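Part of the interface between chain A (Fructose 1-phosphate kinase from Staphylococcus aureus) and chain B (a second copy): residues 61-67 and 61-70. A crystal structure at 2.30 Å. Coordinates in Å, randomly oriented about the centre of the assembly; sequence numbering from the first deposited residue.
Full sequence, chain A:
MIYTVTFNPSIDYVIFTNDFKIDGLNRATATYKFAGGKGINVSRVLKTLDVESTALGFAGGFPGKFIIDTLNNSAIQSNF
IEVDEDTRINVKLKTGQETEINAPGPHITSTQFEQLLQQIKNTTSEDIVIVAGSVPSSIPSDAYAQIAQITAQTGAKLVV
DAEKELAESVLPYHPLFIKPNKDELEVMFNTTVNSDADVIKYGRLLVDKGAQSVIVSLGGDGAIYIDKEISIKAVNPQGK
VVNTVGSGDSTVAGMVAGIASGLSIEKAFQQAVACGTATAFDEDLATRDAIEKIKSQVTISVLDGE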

# COMPACT_ATOMS: atom_id res chain seq x y z
N GLY A 61 1.15 -2.59 -12.31
CA GLY A 61 1.45 -1.36 -11.61
C GLY A 61 2.75 -1.44 -10.84
O GLY A 61 3.62 -2.28 -11.11
N PHE A 62 2.88 -0.56 -9.86
CA PHE A 62 4.07 -0.52 -9.04
C PHE A 62 4.05 -1.56 -7.91
O PHE A 62 5.10 -2.09 -7.54
CB PHE A 62 4.33 0.90 -8.56
CG PHE A 62 4.70 1.86 -9.68
CD1 PHE A 62 5.97 1.80 -10.28
CD2 PHE A 62 3.79 2.81 -10.14
CE1 PHE A 62 6.32 2.68 -11.31
CE2 PHE A 62 4.13 3.69 -11.17
CZ PHE A 62 5.40 3.62 -11.75
N PRO A 63 2.85 -1.88 -7.38
CA PRO A 63 2.76 -3.10 -6.58
C PRO A 63 3.31 -4.32 -7.32
O PRO A 63 3.84 -5.23 -6.68
CB PRO A 63 1.25 -3.25 -6.38
CG PRO A 63 0.75 -1.88 -6.37
CD PRO A 63 1.56 -1.18 -7.43
N GLY A 64 3.19 -4.33 -8.65
CA GLY A 64 3.69 -5.43 -9.48
C GLY A 64 5.20 -5.46 -9.49
O GLY A 64 5.81 -6.50 -9.24
N LYS A 65 5.80 -4.30 -9.78
CA LYS A 65 7.23 -4.11 -9.77
C LYS A 65 7.85 -4.52 -8.43
O LYS A 65 8.88 -5.20 -8.41
CB LYS A 65 7.57 -2.64 -10.07
CG LYS A 65 6.99 -2.09 -11.38
CD LYS A 65 7.66 -2.68 -12.62
CE LYS A 65 7.37 -1.86 -13.88
NZ LYS A 65 8.50 -1.96 -14.88
N PHE A 66 7.22 -4.13 -7.33
CA PHE A 66 7.72 -4.48 -6.00
C PHE A 66 7.93 -5.99 -5.83
O PHE A 66 8.94 -6.43 -5.28
CB PHE A 66 6.76 -3.99 -4.91
CG PHE A 66 7.11 -4.47 -3.52
CD1 PHE A 66 7.98 -3.75 -2.72
CD2 PHE A 66 6.57 -5.66 -3.02
CE1 PHE A 66 8.31 -4.19 -1.44
CE2 PHE A 66 6.90 -6.11 -1.74
CZ PHE A 66 7.77 -5.37 -0.95
N ILE A 67 6.96 -6.76 -6.31
CA ILE A 67 7.02 -8.21 -6.25
C ILE A 67 8.18 -8.76 -7.10
O ILE A 67 8.90 -9.68 -6.67
CB ILE A 67 5.68 -8.84 -6.66
CG1 ILE A 67 4.63 -8.52 -5.59
CG2 ILE A 67 5.82 -10.34 -6.88
CD1 ILE A 67 3.31 -9.23 -5.78
N GLY B 61 10.59 3.95 -2.88
CA GLY B 61 10.00 2.64 -3.15
C GLY B 61 8.83 2.69 -4.11
O GLY B 61 8.64 3.69 -4.80
N PHE B 62 8.05 1.61 -4.16
CA PHE B 62 6.89 1.55 -5.08
C PHE B 62 5.79 2.57 -4.76
O PHE B 62 5.16 3.08 -5.68
CB PHE B 62 6.32 0.12 -5.21
CG PHE B 62 5.26 -0.23 -4.18
CD1 PHE B 62 3.95 0.23 -4.31
CD2 PHE B 62 5.59 -1.02 -3.07
CE1 PHE B 62 2.98 -0.07 -3.36
CE2 PHE B 62 4.63 -1.33 -2.10
CZ PHE B 62 3.32 -0.85 -2.25
N PRO B 63 5.54 2.85 -3.45
CA PRO B 63 4.53 3.87 -3.10
C PRO B 63 4.90 5.28 -3.56
O PRO B 63 4.01 6.08 -3.87
CB PRO B 63 4.48 3.80 -1.57
CG PRO B 63 5.01 2.44 -1.23
CD PRO B 63 6.11 2.25 -2.23
N GLY B 64 6.20 5.58 -3.59
CA GLY B 64 6.71 6.84 -4.12
C GLY B 64 6.48 6.88 -5.62
O GLY B 64 6.06 7.91 -6.17
N LYS B 65 6.73 5.75 -6.27
CA LYS B 65 6.46 5.59 -7.69
C LYS B 65 5.00 5.89 -8.00
O LYS B 65 4.70 6.70 -8.89
CB LYS B 65 6.78 4.16 -8.14
CG LYS B 65 8.23 3.74 -8.04
CD LYS B 65 9.12 4.49 -9.01
CE LYS B 65 10.56 3.97 -8.95
NZ LYS B 65 11.50 4.90 -9.67
N PHE B 66 4.10 5.26 -7.24
CA PHE B 66 2.66 5.44 -7.40
C PHE B 66 2.24 6.91 -7.39
O PHE B 66 1.41 7.32 -8.20
CB PHE B 66 1.89 4.68 -6.32
CG PHE B 66 0.42 5.04 -6.25
CD1 PHE B 66 -0.51 4.37 -7.04
CD2 PHE B 66 -0.03 6.06 -5.41
CE1 PHE B 66 -1.85 4.71 -6.99
CE2 PHE B 66 -1.38 6.41 -5.36
CZ PHE B 66 -2.29 5.73 -6.15
N ILE B 67 2.81 7.68 -6.47
CA ILE B 67 2.41 9.07 -6.27
C ILE B 67 2.90 9.93 -7.43
O ILE B 67 2.14 10.74 -7.96
CB ILE B 67 2.90 9.63 -4.89
CG1 ILE B 67 2.21 8.90 -3.74
CG2 ILE B 67 2.63 11.14 -4.80
CD1 ILE B 67 2.68 9.36 -2.38
N ILE B 68 4.15 9.73 -7.83
CA ILE B 68 4.72 10.37 -9.02
C ILE B 68 3.81 10.13 -10.24
O ILE B 68 3.47 11.07 -10.96
CB ILE B 68 6.18 9.87 -9.27
CG1 ILE B 68 7.11 10.34 -8.15
CG2 ILE B 68 6.71 10.31 -10.67
CD1 ILE B 68 8.34 9.46 -7.94
N ASP B 69 3.41 8.88 -10.43
CA ASP B 69 2.51 8.49 -11.50
C ASP B 69 1.14 9.13 -11.47
O ASP B 69 0.61 9.54 -12.50
CB ASP B 69 2.32 6.98 -11.46
CG ASP B 69 2.97 6.31 -12.60
OD1 ASP B 69 2.24 5.77 -13.46
OD2 ASP B 69 4.22 6.35 -12.65
N THR B 70 0.55 9.15 -10.28
CA THR B 70 -0.75 9.73 -10.04
C THR B 70 -0.72 11.18 -10.48
O THR B 70 -1.65 11.65 -11.13
CB THR B 70 -1.12 9.65 -8.55
OG1 THR B 70 -1.05 8.28 -8.13
CG2 THR B 70 -2.51 10.18 -8.30

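Two copies of the same helical segment pack nearly antiparallel, their axes 8.7 Å apart at closest approach and their N-to-C directions 155° apart. No hydrogen bond crosses between the stretches; the contact rests on aromatic and aliphatic packing, with 356 Å² buried over both sides. Along chain B, G61(B) does not touch the chain A stretch. Its positive phi of 63° favours glycine, and its carbonyl O accepts a backbone hydrogen bond from K65(B) N at 3.2 Å. F62(B) stands opposite its own counterpart: the CA atoms of F62(A) and F62(B), 5.3 Å apart, are the closest CA pair across the stretches. Both CA-to-CB bonds point toward the other helix, which brings CB of F62(A) within 4.0 Å of CB of F62(B), while F62(A) O lies 3.4 Å from F62(B) CB. From here the two side chains diverge. F62(B) takes the p rotamer (chi1 88°) and F62(A) the m rotamer (chi1 -67°), so the residues that meet at the centre of the contact do not obey exact twofold symmetry. The F62(B) ring lies against P63(A) and F66(A). P63(A) CA sits over one of its faces, and P63(A) CG comes within 4.2 Å of F62(B) CE1. Toward F66(A), the F62(B) ring presents its edge to the face of the other ring in an offset edge-to-face pair, with centroids 5.5 Å apart and planes at 65°; the nearest atoms are F66(A) CD1 and F62(B) CD2, at 3.6 Å. P63(B) and G64(B) make no contact with the chain A stretch, and the CA-to-CB bond of P63(B) points away. One turn on from F62(B), K65(B) aims its CA-to-CB bond at the partner although the end of its side chain leads away. Its contribution is aliphatic carbon: K65(B) CB lies over one face of the F62(A) ring, 3.4 Å from the ring centroid and 17° off the ring normal, a CH-pi contact. F66(B) meets the same ring through its backbone, with F66(B) N 3.8 Å from F62(A) CD2, while its own side chain ends away from the chain A stretch. I67(B) and I68(B) stay out of contact with that stretch. D69(B) brings a carboxylate oxygen to the edge of the F62(A) ring, near its plane, with OD2 of D69(B) 3.0 Å from CE2 of F62(A). That ring thus has aliphatic carbon over one face and a carboxylate oxygen at its edge. T70(B) closes the stretch without touching the chain A stretch; its OG1 donates a 2.6 Å hydrogen bond to F66(B) O within its own helix.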